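Local coordinates for ribulose-bisphosphate carboxylase (Alicyclobacillus acidocaldarius subsp. acidocaldarius, PDB 4NAS), which belongs to the family of the ribulose-bisphosphate carboxylase large chain, pairing an N-terminal domain with a TIM-barrel domain that carries a metal site, at residues B[265-270]-B[299-304]; B[331-336]-B[355-360]. All blocks are in the same frame, centred on the assembly; numbering follows the deposited sequence.

Contact 1: B[265-270]-B[299-304]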
ATOM      1  N   LEU B 265      16.515   4.738   5.899  1.00 19.46           N
ATOM      2  CA  LEU B 265      16.674   3.304   6.069  1.00 15.47           C
ATOM      3  C   LEU B 265      15.288   2.684   5.825  1.00 14.79           C
ATOM      4  O   LEU B 265      14.396   2.730   6.685  1.00 18.62           O
ATOM      5  CB  LEU B 265      17.217   2.985   7.476  1.00 18.29           C
ATOM      6  CG  LEU B 265      17.190   1.525   7.986  1.00 18.46           C
ATOM      7  CD1 LEU B 265      18.130   0.639   7.157  1.00 19.80           C
ATOM      8  CD2 LEU B 265      17.556   1.438   9.507  1.00 21.50           C
ATOM      9  N   ALA B 266      15.106   2.145   4.623  1.00 18.80           N
ATOM     10  CA  ALA B 266      13.834   1.540   4.227  1.00 18.02           C
ATOM     11  C   ALA B 266      13.549   0.170   4.856  1.00 14.92           C
ATOM     12  O   ALA B 266      14.257  -0.827   4.601  1.00 14.34           O
ATOM     13  CB  ALA B 266      13.748   1.450   2.753  1.00 24.21           C
ATOM     14  N   HIS B 267      12.486   0.096   5.653  1.00 14.38           N
ATOM     15  CA  HIS B 267      12.138  -1.186   6.284  1.00 16.76           C
ATOM     16  C   HIS B 267      11.003  -1.844   5.483  1.00 15.52           C
ATOM     17  O   HIS B 267      10.094  -1.162   5.053  1.00 14.00           O
ATOM     18  CB  HIS B 267      11.746  -1.011   7.775  1.00 18.09           C
ATOM     19  CG  HIS B 267      11.549  -2.314   8.495  1.00 15.10           C
ATOM     20  ND1 HIS B 267      10.398  -3.069   8.370  1.00 14.33           N
ATOM     21  CD2 HIS B 267      12.387  -3.045   9.277  1.00 19.37           C
ATOM     22  CE1 HIS B 267      10.523  -4.189   9.062  1.00 17.44           C
ATOM     23  NE2 HIS B 267      11.727  -4.205   9.614  1.00 18.25           N
ATOM     24  N   PRO B 268      11.044  -3.176   5.289  1.00 16.35           N
ATOM     25  CA  PRO B 268      10.026  -3.791   4.418  1.00 17.08           C
ATOM     26  C   PRO B 268       8.684  -4.131   5.052  1.00 18.14           C
ATOM     27  O   PRO B 268       7.937  -4.864   4.407  1.00 17.37           O
ATOM     28  CB  PRO B 268      10.689  -5.110   3.991  1.00 17.81           C
ATOM     29  CG  PRO B 268      11.568  -5.443   5.105  1.00 17.68           C
ATOM     30  CD  PRO B 268      12.130  -4.119   5.595  1.00 15.17           C
ATOM     31  N   ALA B 269       8.405  -3.686   6.278  1.00 16.40           N
ATOM     32  CA  ALA B 269       7.144  -3.999   6.940  1.00 17.69           C
ATOM     33  C   ALA B 269       5.961  -3.854   5.997  1.00 19.78           C
ATOM     34  O   ALA B 269       5.877  -2.869   5.258  1.00 17.70           O
ATOM     35  CB  ALA B 269       6.947  -3.108   8.164  1.00 22.86           C
ATOM     36  N   VAL B 270       5.089  -4.866   6.000  1.00 20.76           N
ATOM     37  CA  VAL B 270       3.844  -4.916   5.202  1.00 12.13           C
ATOM     38  C   VAL B 270       4.032  -5.420   3.760  1.00 14.56           C
ATOM     39  O   VAL B 270       3.080  -5.865   3.127  1.00 18.00           O
ATOM     40  CB  VAL B 270       3.038  -3.567   5.237  1.00 12.12           C
ATOM     41  CG1 VAL B 270       1.678  -3.730   4.533  1.00 28.27           C
ATOM     42  CG2 VAL B 270       2.802  -3.114   6.690  1.00 12.84           C
ATOM     43  N   ILE B 299      19.465   2.830   2.212  1.00 23.82           N
ATOM     44  CA  ILE B 299      19.742   1.479   2.664  1.00 15.60           C
ATOM     45  C   ILE B 299      18.446   0.719   2.566  1.00 14.88           C
ATOM     46  O   ILE B 299      17.390   1.198   3.021  1.00 14.83           O
ATOM     47  CB  ILE B 299      20.225   1.445   4.135  1.00 24.14           C
ATOM     48  CG1 ILE B 299      21.477   2.316   4.309  1.00 23.82           C
ATOM     49  CG2 ILE B 299      20.549   0.005   4.552  1.00 17.92           C
ATOM     50  CD1 ILE B 299      21.819   2.588   5.752  1.00 25.69           C
ATOM     51  N   GLY B 300      18.506  -0.477   1.991  1.00 15.16           N
ATOM     52  CA  GLY B 300      17.291  -1.248   1.811  1.00 15.46           C
ATOM     53  C   GLY B 300      17.377  -2.593   2.524  1.00 20.69           C
ATOM     54  O   GLY B 300      18.275  -3.384   2.253  1.00 16.87           O
ATOM     55  N   ILE B 301      16.434  -2.832   3.432  1.00 19.66           N
ATOM     56  CA  ILE B 301      16.350  -4.066   4.208  1.00 17.50           C
ATOM     57  C   ILE B 301      15.372  -5.001   3.489  1.00 18.60           C
ATOM     58  O   ILE B 301      14.299  -4.571   3.095  1.00 16.44           O
ATOM     59  CB  ILE B 301      15.783  -3.760   5.620  1.00 13.65           C
ATOM     60  CG1 ILE B 301      16.702  -2.801   6.389  1.00 19.42           C
ATOM     61  CG2 ILE B 301      15.463  -5.064   6.383  1.00 13.70           C
ATOM     62  CD1 ILE B 301      16.096  -2.289   7.708  1.00 23.31           C
ATOM     63  N   PHE B 302      15.755  -6.259   3.297  1.00 14.15           N
ATOM     64  CA  PHE B 302      14.912  -7.238   2.602  1.00 13.20           C
ATOM     65  C   PHE B 302      15.271  -8.625   3.148  1.00 16.09           C
ATOM     66  O   PHE B 302      16.356  -8.793   3.731  1.00 23.28           O
ATOM     67  CB  PHE B 302      15.111  -7.152   1.058  1.00 15.82           C
ATOM     68  CG  PHE B 302      16.548  -7.297   0.615  1.00 17.13           C
ATOM     69  CD1 PHE B 302      17.380  -6.190   0.547  1.00 13.70           C
ATOM     70  CD2 PHE B 302      17.077  -8.553   0.301  1.00 24.90           C
ATOM     71  CE1 PHE B 302      18.711  -6.327   0.162  1.00 18.37           C
ATOM     72  CE2 PHE B 302      18.419  -8.700  -0.086  1.00 23.30           C
ATOM     73  CZ  PHE B 302      19.240  -7.586  -0.148  1.00 18.32           C
ATOM     74  N   PRO B 303      14.357  -9.615   3.038  1.00 17.64           N
ATOM     75  CA  PRO B 303      14.650 -10.950   3.586  1.00 18.00           C
ATOM     76  C   PRO B 303      15.835 -11.605   2.888  1.00 21.85           C
ATOM     77  O   PRO B 303      15.854 -11.578   1.651  1.00 24.33           O
ATOM     78  CB  PRO B 303      13.360 -11.739   3.282  1.00 23.02           C
ATOM     79  CG  PRO B 303      12.313 -10.723   3.232  1.00 18.47           C
ATOM     80  CD  PRO B 303      12.930  -9.472   2.684  1.00 18.36           C
ATOM     81  N   SER B 304      16.801 -12.145   3.646  1.00 18.81           N
ATOM     82  CA  SER B 304      17.986 -12.796   3.062  1.00 21.15           C
ATOM     83  C   SER B 304      17.648 -14.186   2.537  1.00 22.28           C
ATOM     84  O   SER B 304      16.588 -14.729   2.848  1.00 21.95           O
ATOM     85  CB  SER B 304      19.111 -12.966   4.085  1.00 27.97           C
ATOM     86  OG  SER B 304      18.820 -14.048   4.981  1.00 19.99           O
TER
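Leu265 lays its CD1 methyl over two isoleucines of strand 299-303 at once, 3.6 Å from Ile299 CG2 and equally close to Ile301 CD1. Its CG stands anti to the backbone N (chi1 167°), and CD1 is the branch that makes both contacts. Leu265 and Ile299 form a parallel bridge with their side chains on the same face of the sheet; at the next bridge, Ala266-Gly300, Ala266 CB lies on the other face and packs on Met292 of helix 284-295. Two backbone bonds give the pairing its parallel pattern, Ala266 giving the donor of one and the acceptor of the other: its N donates to Ile299 O at 2.9 Å, and its O accepts from Ile301 N at 3.2 Å. The backbones diverge along the contact, CA to CA, from 4.9 Å at Leu265-Ile299 to 6.2 Å at Pro268-Phe302. Side-chain packing continues there: the Pro268 ring crosses Ile301 at about a right angle, with CD 3.6 Å from Ile301 CG2. Pro268 CD also lies over one face of the His267 ring, toward its rim, while Ala269 N donates to His267 ND1 from 25° out of the ring plane. This bond would limit the rotation of the ring of His267, whose side chain lies about 5 Å from a calcium ion and touches Glu179, a residue of a calcium site. Neighbouring parallel strands linked through helix 284-295 form a beta-alpha-beta unit of the TIM barrel, whose functional sites lie at the C-terminal strand ends, as the calcium does here.

Contact 2: B[331-336]-B[355-360]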
ATOM      1  N   PRO B 331      23.233   4.292  -6.261  1.00 25.16           N
ATOM      2  CA  PRO B 331      22.987   2.910  -5.822  1.00 23.85           C
ATOM      3  C   PRO B 331      22.677   2.832  -4.329  1.00 23.91           C
ATOM      4  O   PRO B 331      23.035   3.719  -3.546  1.00 23.60           O
ATOM      5  CB  PRO B 331      24.316   2.213  -6.133  1.00 21.42           C
ATOM      6  CG  PRO B 331      25.313   3.289  -5.978  1.00 18.81           C
ATOM      7  CD  PRO B 331      24.670   4.532  -6.515  1.00 24.60           C
ATOM      8  N   VAL B 332      22.007   1.760  -3.947  1.00 16.33           N
ATOM      9  CA  VAL B 332      21.478   1.604  -2.602  1.00 17.41           C
ATOM     10  C   VAL B 332      22.250   0.488  -1.909  1.00 23.20           C
ATOM     11  O   VAL B 332      22.632  -0.479  -2.555  1.00 26.22           O
ATOM     12  CB  VAL B 332      19.991   1.220  -2.648  1.00 21.25           C
ATOM     13  CG1 VAL B 332      19.418   1.034  -1.230  1.00 24.39           C
ATOM     14  CG2 VAL B 332      19.211   2.266  -3.435  1.00 22.88           C
ATOM     15  N   LEU B 333      22.476   0.628  -0.604  1.00 17.90           N
ATOM     16  CA  LEU B 333      23.123  -0.419   0.185  1.00 20.29           C
ATOM     17  C   LEU B 333      22.111  -1.488   0.560  1.00 15.53           C
ATOM     18  O   LEU B 333      21.081  -1.182   1.140  1.00 20.08           O
ATOM     19  CB  LEU B 333      23.719   0.173   1.479  1.00 18.45           C
ATOM     20  CG  LEU B 333      25.094   0.834   1.455  1.00 28.39           C
ATOM     21  CD1 LEU B 333      25.272   1.702   2.710  1.00 28.36           C
ATOM     22  CD2 LEU B 333      26.186  -0.235   1.392  1.00 22.64           C
ATOM     23  N   PRO B 334      22.387  -2.744   0.213  1.00 20.48           N
ATOM     24  CA  PRO B 334      21.512  -3.837   0.653  1.00 15.18           C
ATOM     25  C   PRO B 334      21.782  -4.259   2.096  1.00 23.06           C
ATOM     26  O   PRO B 334      22.953  -4.391   2.537  1.00 16.73           O
ATOM     27  CB  PRO B 334      21.854  -4.976  -0.312  1.00 15.31           C
ATOM     28  CG  PRO B 334      23.243  -4.673  -0.775  1.00 24.60           C
ATOM     29  CD  PRO B 334      23.404  -3.185  -0.757  1.00 28.48           C
ATOM     30  N   ALA B 335      20.702  -4.459   2.836  1.00 18.16           N
ATOM     31  CA  ALA B 335      20.798  -4.902   4.224  1.00 18.94           C
ATOM     32  C   ALA B 335      19.941  -6.164   4.421  1.00 17.38           C
ATOM     33  O   ALA B 335      18.833  -6.099   4.970  1.00 17.44           O
ATOM     34  CB  ALA B 335      20.345  -3.794   5.147  1.00 19.72           C
ATOM     35  N   PRO B 336      20.432  -7.309   3.925  1.00 20.81           N
ATOM     36  CA  PRO B 336      19.618  -8.524   3.966  1.00 20.17           C
ATOM     37  C   PRO B 336      19.465  -9.014   5.404  1.00 24.69           C
ATOM     38  O   PRO B 336      20.413  -8.954   6.202  1.00 22.25           O
ATOM     39  CB  PRO B 336      20.399  -9.502   3.080  1.00 17.16           C
ATOM     40  CG  PRO B 336      21.812  -8.987   3.092  1.00 19.87           C
ATOM     41  CD  PRO B 336      21.723  -7.514   3.241  1.00 19.82           C
ATOM     42  N   ASP B 355      30.092  -3.595  -0.208  1.00 25.46           N
ATOM     43  CA  ASP B 355      28.943  -2.669  -0.134  1.00 26.82           C
ATOM     44  C   ASP B 355      27.704  -3.365   0.413  1.00 26.40           C
ATOM     45  O   ASP B 355      26.782  -3.745  -0.315  1.00 24.66           O
ATOM     46  CB  ASP B 355      28.642  -2.027  -1.482  1.00 36.37           C
ATOM     47  CG  ASP B 355      29.663  -0.961  -1.862  1.00 41.69           C
ATOM     48  OD1 ASP B 355      30.495  -0.575  -1.010  1.00 25.71           O
ATOM     49  OD2 ASP B 355      29.624  -0.511  -3.019  1.00 41.70           O
ATOM     50  N   LEU B 356      27.698  -3.526   1.723  1.00 24.89           N
ATOM     51  CA  LEU B 356      26.770  -4.416   2.374  1.00 29.08           C
ATOM     52  C   LEU B 356      26.580  -3.885   3.780  1.00 26.33           C
ATOM     53  O   LEU B 356      27.516  -3.346   4.374  1.00 27.26           O
ATOM     54  CB  LEU B 356      27.380  -5.818   2.416  1.00 33.77           C
ATOM     55  CG  LEU B 356      26.717  -6.908   3.257  1.00 34.19           C
ATOM     56  CD1 LEU B 356      25.372  -7.287   2.648  1.00 27.83           C
ATOM     57  CD2 LEU B 356      27.636  -8.121   3.382  1.00 36.75           C
ATOM     58  N   VAL B 357      25.369  -4.004   4.307  1.00 23.63           N
ATOM     59  CA  VAL B 357      25.166  -3.782   5.730  1.00 20.55           C
ATOM     60  C   VAL B 357      24.913  -5.136   6.378  1.00 29.17           C
ATOM     61  O   VAL B 357      23.999  -5.851   5.964  1.00 27.03           O
ATOM     62  CB  VAL B 357      23.977  -2.869   6.010  1.00 24.49           C
ATOM     63  CG1 VAL B 357      23.788  -2.702   7.524  1.00 20.49           C
ATOM     64  CG2 VAL B 357      24.173  -1.501   5.320  1.00 23.93           C
ATOM     65  N   LEU B 358      25.740  -5.499   7.365  1.00 23.75           N
ATOM     66  CA  LEU B 358      25.491  -6.693   8.155  1.00 22.25           C
ATOM     67  C   LEU B 358      24.367  -6.356   9.130  1.00 24.47           C
ATOM     68  O   LEU B 358      24.556  -5.644  10.114  1.00 20.23           O
ATOM     69  CB  LEU B 358      26.766  -7.209   8.862  1.00 20.12           C
ATOM     70  CG  LEU B 358      27.874  -7.680   7.911  1.00 20.66           C
ATOM     71  CD1 LEU B 358      29.232  -7.737   8.609  1.00 25.35           C
ATOM     72  CD2 LEU B 358      27.532  -9.024   7.266  1.00 19.47           C
ATOM     73  N   ASN B 359      23.177  -6.840   8.789  1.00 27.73           N
ATOM     74  CA  ASN B 359      21.945  -6.510   9.481  1.00 24.97           C
ATOM     75  C   ASN B 359      21.727  -7.542  10.579  1.00 24.09           C
ATOM     76  O   ASN B 359      21.024  -8.530  10.387  1.00 25.61           O
ATOM     77  CB  ASN B 359      20.800  -6.539   8.455  1.00 21.78           C
ATOM     78  CG  ASN B 359      19.490  -6.020   9.000  1.00 27.05           C
ATOM     79  OD1 ASN B 359      19.361  -5.765  10.187  1.00 25.94           O
ATOM     80  ND2 ASN B 359      18.492  -5.886   8.122  1.00 20.50           N
ATOM     81  N   ALA B 360      22.363  -7.330  11.725  1.00 26.34           N
ATOM     82  CA  ALA B 360      22.300  -8.312  12.793  1.00 36.63           C
ATOM     83  C   ALA B 360      21.224  -7.990  13.836  1.00 36.68           C
ATOM     84  O   ALA B 360      21.020  -6.837  14.198  1.00 42.91           O
ATOM     85  CB  ALA B 360      23.653  -8.436  13.452  1.00 34.90           C
TER
HETATM   86  O   HOH W   1      23.017  -8.289   6.380  1.00 20.46           O
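A water molecule is held by three backbone groups where strands 333-336 and 357-359 draw apart: it donates to Pro336 O and to Val357 O, both at 2.7 Å, and accepts from Asn359 N at 2.8 Å. It thus bridges the two backbones where a direct bond is lacking. The direct backbone link lies earlier, from Val357 N to Pro334 O, 3.0 Å long and nearly straight at the hydrogen. Asn359 supplies a further link through its side chain. With CG anti to the backbone N (chi1 -172°), its ND2 donates to Ala335 O at 3.2 Å; the acceptor lies in the plane of the Asn359 amide, but ND2 sits above the Ala335 carbonyl plane, 56° out of it. Apolar groups fill in around these bonds. Ala335 CB meets Val357 CB at 3.8 Å, while the Pro336 ring and Leu356 cross at about a right angle, Pro336 CD lying 3.7 Å from Leu356 CD1. At the start of the contact Leu333 reaches over the 355-356 peptide, its CD2 being 3.6 Å from Leu356 N, and Pro334 CD rests against Asp355 O. The Asp355 carboxylate turns to another partner, forming a salt bridge with Arg134 of helix 129-137, the helix that also packs on Leu333. In this pair the water takes part in joining the strands, whose axes run at 20° to each other in the same sense; with helix 345-352 in the intervening chain, they make a parallel beta-alpha-beta unit of the TIM barrel wall.

In the fold
Contacts 1 and 2 follow one another along the chain and lie side by side in the barrel wall, their centres 10 Å apart. Strands 299-303 and 333-337 join them directly: Gly300 O and Ala335 N are 2.7 Å apart and Gly300 N and Leu333 O 2.8 Å, both probable hydrogen bonds. Phe302 CE1 packs 3.5 Å from Pro334 CB along this seam, and Ile301 CG2 reaches beyond it to within 3.6 Å of Asn359 ND2. Both contacts approach calcium, the side chain of His267 to about 5 Å and that of Asn359 to about 8 Å. Met104 of the second subunit packs on Pro268 and Pro303 of contact 1, whereas no other chain of the assembly touches contact 2.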